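Local structure of L-iditol 2-dehydrogenase (Clostridium scindens, 4OH1) at residues Val190-Arg194 / Asn217-Tyr221; Ile171-Val177 / Ala193-Ser199. The protein binds zinc and probably catalyses the NAD+-dependent oxidation of L-iditol or related polyols. All blocks are in the same frame, centred on the assembly; numbering follows the deposited sequence.

Contact 1: Val190-Arg194 / Asn217-Tyr221; sequences VQLAR and NGADY
In the Rossmann-type nucleotide-binding domain, the last turns of helix 184-194, the first crossover helix, meet the Schellman turn that ends helix 208-216, through Val-190, Gln-191 and Arg-194 on one side and Asn-217, Gly-218 and Asp-220 on the other. Gly-218, at positive phi (115°), leaves the helix and turns its carbonyl toward Arg-194. The guanidinium comes side-on and grips that one oxygen twice: NE of Arg-194 lies 2.8 Å from O of Gly-218, on a lone pair, and NH2 of Arg-194 lies 3.0 Å from the same O, tilted from the carbonyl plane. The chain bends at chi2 (-91°), which brings the NE edge of the guanidinium round to the carbonyl of Gly-218. NH2 of Arg-194 also stands 3.4 Å from OD1 of Asp-220, well out of the guanidinium plane, so this salt bridge is one of charge without a directed N-H. The other carboxylate oxygen, OD2, accepts from the backbone N of Ile-201 and pairs with Arg-314 of the second subunit. Val-190 points CG1 into the turn, 3.3 Å from O of Asn-217 and 4.2 Å from CB of Ala-219. At the far end two nearly coplanar amides meet, their other ends held by Asp-316 N (Gln-191 OE1) and by Leu-213 O and Lys-319 O (Asn-217 ND2). NE2 of Gln-191 donates to OD1 of Asn-217 over 2.7 Å at 161°, within both amide planes.

Contact 2: Ile171-Val177 / Ala193-Ser199; sequences ISYGKSV and ARLAGAS
Ile-171 packs on Ala-193, Ala-196 and Ala-198 where the beta-alpha-beta unit of strand 176-180, helix 184-194 and strand 200-205 closes on itself: the turn leading into the first strand lies against the Schellman motif that ends the helix. From CB of Ile-171, 4.1 Å from CB of Ala-196, the side chain divides. CG2 of Ile-171, anti to the backbone N, reaches CB of Ala-196 at 3.7 Å and also touches the methyl of Ala-198. The other branch runs through CG1, extended, so that CD1 of Ile-171 comes to CB of Ala-193 at 4.1 Å. Val-177 reaches two of these alanines from the strand, its CG2 3.7 Å from CB of Ala-198 and 4.2 Å from CB of Ala-193. Beside this apolar patch the two backbones are hydrogen-bonded. Gly-174, in the type II turn from Ser-172 to Lys-175, donates its N to O of Gly-197 over 2.8 Å, from above the carbonyl plane. Gly-197, at positive phi, is the C-prime residue of the Schellman motif, and its CA lies beside CD1 of Tyr-173. The tyrosine hydroxyl goes on to the second subunit, where it is hydrogen-bonded to O of Leu-192, while Gly-174 O accepts from Arg-310 of that subunit. Ala-193 O, at the helix end, receives N of Ala-196 and N of Ala-198 from opposite faces of its plane. The second backbone hydrogen bond across the contact, N of Ser-199 to O of Lys-175, spans 2.9 Å at an N-H...O angle of 150°.

Overall arrangement
Both contacts use the C-terminal end of helix 184-194, sharing Ala-193 and Arg-194, and their centres lie about 9 Å apart. Contact 2 is the more buried, joining the helix end to the turn before strand 176-180 within one beta-alpha-beta unit; contact 1 is partly buried and ties the helix to the turn after helix 208-216, one crossover further on. Their chemistry follows: contact 1 relies on amide and guanidinium side chains, contact 2 on main-chain hydrogen bonds beside an apolar patch of isoleucine, valine and alanines. In each a positive-phi glycine ends a helix and offers its carbonyl across the contact. Both reach the second subunit and lie away from the zinc sites.

Contact 1: Val190-Arg194 / Asn217-Tyr221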
loop_
_atom_site.group_PDB
_atom_site.type_symbol
_atom_site.label_atom_id
_atom_site.label_comp_id
_atom_site.label_asym_id
_atom_site.label_seq_id
_atom_site.Cartn_x
_atom_site.Cartn_y
_atom_site.Cartn_z
ATOM N N VAL A 190 -19.906 -8.751 -8.565
ATOM C CA VAL A 190 -19.667 -9.023 -9.967
ATOM C C VAL A 190 -19.419 -7.687 -10.687
ATOM O O VAL A 190 -18.426 -7.519 -11.427
ATOM C CB VAL A 190 -20.793 -9.802 -10.654
ATOM C CG1 VAL A 190 -20.633 -9.793 -12.143
ATOM C CG2 VAL A 190 -20.822 -11.261 -10.169
ATOM N N GLN A 191 -20.310 -6.731 -10.482
ATOM C CA GLN A 191 -20.206 -5.440 -11.156
ATOM C C GLN A 191 -18.945 -4.706 -10.748
ATOM O O GLN A 191 -18.285 -4.098 -11.597
ATOM C CB GLN A 191 -21.438 -4.594 -10.931
ATOM C CG GLN A 191 -22.682 -5.198 -11.617
ATOM C CD GLN A 191 -23.861 -4.261 -11.735
ATOM O OE1 GLN A 191 -23.687 -3.051 -11.806
ATOM N NE2 GLN A 191 -25.064 -4.822 -11.844
ATOM N N LEU A 192 -18.612 -4.765 -9.467
ATOM C CA LEU A 192 -17.432 -4.120 -8.968
ATOM C C LEU A 192 -16.161 -4.802 -9.393
ATOM O O LEU A 192 -15.131 -4.113 -9.533
ATOM C CB LEU A 192 -17.441 -4.012 -7.434
ATOM C CG LEU A 192 -18.430 -3.047 -6.806
ATOM C CD1 LEU A 192 -18.369 -3.205 -5.351
ATOM C CD2 LEU A 192 -18.173 -1.600 -7.198
ATOM N N ALA A 193 -16.195 -6.124 -9.565
ATOM C CA ALA A 193 -15.015 -6.829 -10.069
ATOM C C ALA A 193 -14.782 -6.376 -11.502
ATOM O O ALA A 193 -13.654 -6.123 -11.850
ATOM C CB ALA A 193 -15.151 -8.326 -10.013
ATOM N N ARG A 194 -15.835 -6.197 -12.309
ATOM C CA ARG A 194 -15.617 -5.670 -13.619
ATOM C C ARG A 194 -14.977 -4.283 -13.605
ATOM O O ARG A 194 -14.079 -3.995 -14.423
ATOM C CB ARG A 194 -16.916 -5.551 -14.392
ATOM C CG ARG A 194 -17.437 -6.850 -14.881
ATOM C CD ARG A 194 -16.875 -7.098 -16.270
ATOM N NE ARG A 194 -17.342 -8.333 -16.866
ATOM C CZ ARG A 194 -17.028 -8.737 -18.093
ATOM N NH1 ARG A 194 -16.251 -7.995 -18.886
ATOM N NH2 ARG A 194 -17.496 -9.888 -18.533
ATOM N N ASN A 217 -25.140 -10.098 -14.867
ATOM C CA ASN A 217 -24.467 -8.973 -14.215
ATOM C C ASN A 217 -23.020 -8.767 -14.668
ATOM O O ASN A 217 -22.386 -7.846 -14.207
ATOM C CB ASN A 217 -24.522 -9.124 -12.679
ATOM C CG ASN A 217 -25.802 -8.579 -12.107
ATOM O OD1 ASN A 217 -25.878 -7.432 -11.727
ATOM N ND2 ASN A 217 -26.840 -9.383 -12.135
ATOM N N GLY A 218 -22.500 -9.628 -15.548
ATOM C CA GLY A 218 -21.124 -9.494 -16.055
ATOM C C GLY A 218 -20.137 -10.579 -15.693
ATOM O O GLY A 218 -18.984 -10.455 -16.012
ATOM N N ALA A 219 -20.570 -11.671 -15.066
ATOM C CA ALA A 219 -19.638 -12.697 -14.725
ATOM C C ALA A 219 -19.243 -13.399 -15.986
ATOM O O ALA A 219 -20.056 -13.575 -16.855
ATOM C CB ALA A 219 -20.265 -13.670 -13.817
ATOM N N ASP A 220 -18.018 -13.871 -16.060
ATOM C CA ASP A 220 -17.583 -14.697 -17.188
ATOM C C ASP A 220 -18.101 -16.124 -17.055
ATOM O O ASP A 220 -18.528 -16.723 -18.029
ATOM C CB ASP A 220 -16.035 -14.702 -17.305
ATOM C CG ASP A 220 -15.454 -13.309 -17.454
ATOM O OD1 ASP A 220 -15.638 -12.732 -18.514
ATOM O OD2 ASP A 220 -14.876 -12.740 -16.513
ATOM N N TYR A 221 -18.052 -16.685 -15.853
ATOM C CA TYR A 221 -18.523 -18.030 -15.656
ATOM C C TYR A 221 -19.370 -18.069 -14.401
ATOM O O TYR A 221 -19.183 -17.286 -13.467
ATOM C CB TYR A 221 -17.328 -18.982 -15.493
ATOM C CG TYR A 221 -16.382 -18.919 -16.640
ATOM C CD1 TYR A 221 -16.739 -19.437 -17.880
ATOM C CD2 TYR A 221 -15.167 -18.298 -16.526
ATOM C CE1 TYR A 221 -15.899 -19.379 -18.948
ATOM C CE2 TYR A 221 -14.301 -18.213 -17.625
ATOM C CZ TYR A 221 -14.699 -18.765 -18.815
ATOM O OH TYR A 221 -13.905 -18.697 -19.904
#

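Contact 2: Ile171-Val177 / Ala193-Ser199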
loop_
_atom_site.group_PDB
_atom_site.type_symbol
_atom_site.label_atom_id
_atom_site.label_comp_id
_atom_site.label_asym_id
_atom_site.label_seq_id
_atom_site.Cartn_x
_atom_site.Cartn_y
_atom_site.Cartn_z
ATOM N N ILE A 171 -8.985 -6.589 -5.662
ATOM C CA ILE A 171 -9.329 -6.799 -7.023
ATOM C C ILE A 171 -8.660 -5.703 -7.811
ATOM O O ILE A 171 -8.735 -4.549 -7.431
ATOM C CB ILE A 171 -10.799 -6.757 -7.238
ATOM C CG1 ILE A 171 -11.496 -7.756 -6.275
ATOM C CG2 ILE A 171 -11.068 -7.125 -8.691
ATOM C CD1 ILE A 171 -13.080 -7.892 -6.528
ATOM N N SER A 172 -7.962 -6.046 -8.884
ATOM C CA SER A 172 -7.298 -5.014 -9.697
ATOM C C SER A 172 -6.999 -5.592 -11.062
ATOM O O SER A 172 -7.297 -6.759 -11.334
ATOM C CB SER A 172 -6.019 -4.536 -9.000
ATOM O OG SER A 172 -5.144 -5.620 -8.698
ATOM N N TYR A 173 -6.438 -4.762 -11.930
ATOM C CA TYR A 173 -6.227 -5.091 -13.331
ATOM C C TYR A 173 -5.685 -6.492 -13.513
ATOM O O TYR A 173 -4.631 -6.867 -12.962
ATOM C CB TYR A 173 -5.245 -4.092 -13.958
ATOM C CG TYR A 173 -5.720 -2.660 -14.092
ATOM C CD1 TYR A 173 -6.864 -2.360 -14.753
ATOM C CD2 TYR A 173 -4.969 -1.622 -13.578
ATOM C CE1 TYR A 173 -7.278 -1.045 -14.887
ATOM C CE2 TYR A 173 -5.360 -0.344 -13.718
ATOM C CZ TYR A 173 -6.515 -0.046 -14.359
ATOM O OH TYR A 173 -6.906 1.269 -14.490
ATOM N N GLY A 174 -6.377 -7.270 -14.333
ATOM C CA GLY A 174 -5.807 -8.516 -14.724
ATOM C C GLY A 174 -5.906 -9.665 -13.725
ATOM O O GLY A 174 -5.436 -10.767 -14.005
ATOM N N LYS A 175 -6.578 -9.443 -12.612
ATOM C CA LYS A 175 -6.805 -10.523 -11.653
ATOM C C LYS A 175 -8.022 -11.380 -11.958
ATOM O O LYS A 175 -8.997 -10.930 -12.584
ATOM C CB LYS A 175 -6.909 -9.959 -10.267
ATOM C CG LYS A 175 -5.505 -9.536 -9.781
ATOM C CD LYS A 175 -5.568 -9.066 -8.372
ATOM C CE LYS A 175 -4.207 -8.742 -7.784
ATOM N NZ LYS A 175 -4.452 -8.467 -6.326
ATOM N N SER A 176 -7.942 -12.627 -11.501
ATOM C CA SER A 176 -9.070 -13.540 -11.528
ATOM C C SER A 176 -9.780 -13.510 -10.180
ATOM O O SER A 176 -9.152 -13.498 -9.095
ATOM C CB SER A 176 -8.625 -14.955 -11.927
ATOM O OG SER A 176 -7.723 -15.477 -10.981
ATOM N N VAL A 177 -11.112 -13.526 -10.262
ATOM C CA VAL A 177 -11.981 -13.335 -9.110
ATOM C C VAL A 177 -12.978 -14.461 -8.982
ATOM O O VAL A 177 -13.690 -14.799 -9.942
ATOM C CB VAL A 177 -12.767 -11.997 -9.234
ATOM C CG1 VAL A 177 -13.682 -11.808 -8.083
ATOM C CG2 VAL A 177 -11.842 -10.859 -9.322
ATOM N N ALA A 193 -16.195 -6.124 -9.565
ATOM C CA ALA A 193 -15.015 -6.829 -10.069
ATOM C C ALA A 193 -14.782 -6.376 -11.502
ATOM O O ALA A 193 -13.654 -6.123 -11.850
ATOM C CB ALA A 193 -15.151 -8.326 -10.013
ATOM N N ARG A 194 -15.835 -6.197 -12.309
ATOM C CA ARG A 194 -15.617 -5.670 -13.619
ATOM C C ARG A 194 -14.977 -4.283 -13.605
ATOM O O ARG A 194 -14.079 -3.995 -14.423
ATOM C CB ARG A 194 -16.916 -5.551 -14.392
ATOM C CG ARG A 194 -17.437 -6.850 -14.881
ATOM C CD ARG A 194 -16.875 -7.098 -16.270
ATOM N NE ARG A 194 -17.342 -8.333 -16.866
ATOM C CZ ARG A 194 -17.028 -8.737 -18.093
ATOM N NH1 ARG A 194 -16.251 -7.995 -18.886
ATOM N NH2 ARG A 194 -17.496 -9.888 -18.533
ATOM N N LEU A 195 -15.428 -3.456 -12.664
ATOM C CA LEU A 195 -15.030 -2.043 -12.579
ATOM C C LEU A 195 -13.740 -1.920 -11.821
ATOM O O LEU A 195 -13.303 -0.821 -11.554
ATOM C CB LEU A 195 -16.090 -1.168 -11.874
ATOM C CG LEU A 195 -17.375 -1.059 -12.681
ATOM C CD1 LEU A 195 -18.497 -0.643 -11.778
ATOM C CD2 LEU A 195 -17.207 -0.052 -13.774
ATOM N N ALA A 196 -13.144 -3.032 -11.455
ATOM C CA ALA A 196 -11.776 -2.984 -10.912
ATOM C C ALA A 196 -10.754 -3.694 -11.829
ATOM O O ALA A 196 -9.636 -4.015 -11.428
ATOM C CB ALA A 196 -11.798 -3.566 -9.566
ATOM N N GLY A 197 -11.137 -3.972 -13.076
ATOM C CA GLY A 197 -10.224 -4.548 -13.993
ATOM C C GLY A 197 -10.019 -6.040 -13.974
ATOM O O GLY A 197 -9.092 -6.544 -14.635
ATOM N N ALA A 198 -10.899 -6.773 -13.309
ATOM C CA ALA A 198 -10.783 -8.198 -13.294
ATOM C C ALA A 198 -10.937 -8.763 -14.669
ATOM O O ALA A 198 -11.856 -8.366 -15.383
ATOM C CB ALA A 198 -11.783 -8.823 -12.382
ATOM N N SER A 199 -10.062 -9.722 -15.025
ATOM C CA SER A 199 -10.046 -10.282 -16.364
ATOM C C SER A 199 -10.747 -11.625 -16.382
ATOM O O SER A 199 -11.158 -12.069 -17.454
ATOM C CB SER A 199 -8.617 -10.383 -16.882
ATOM O OG SER A 199 -7.774 -10.981 -15.907
#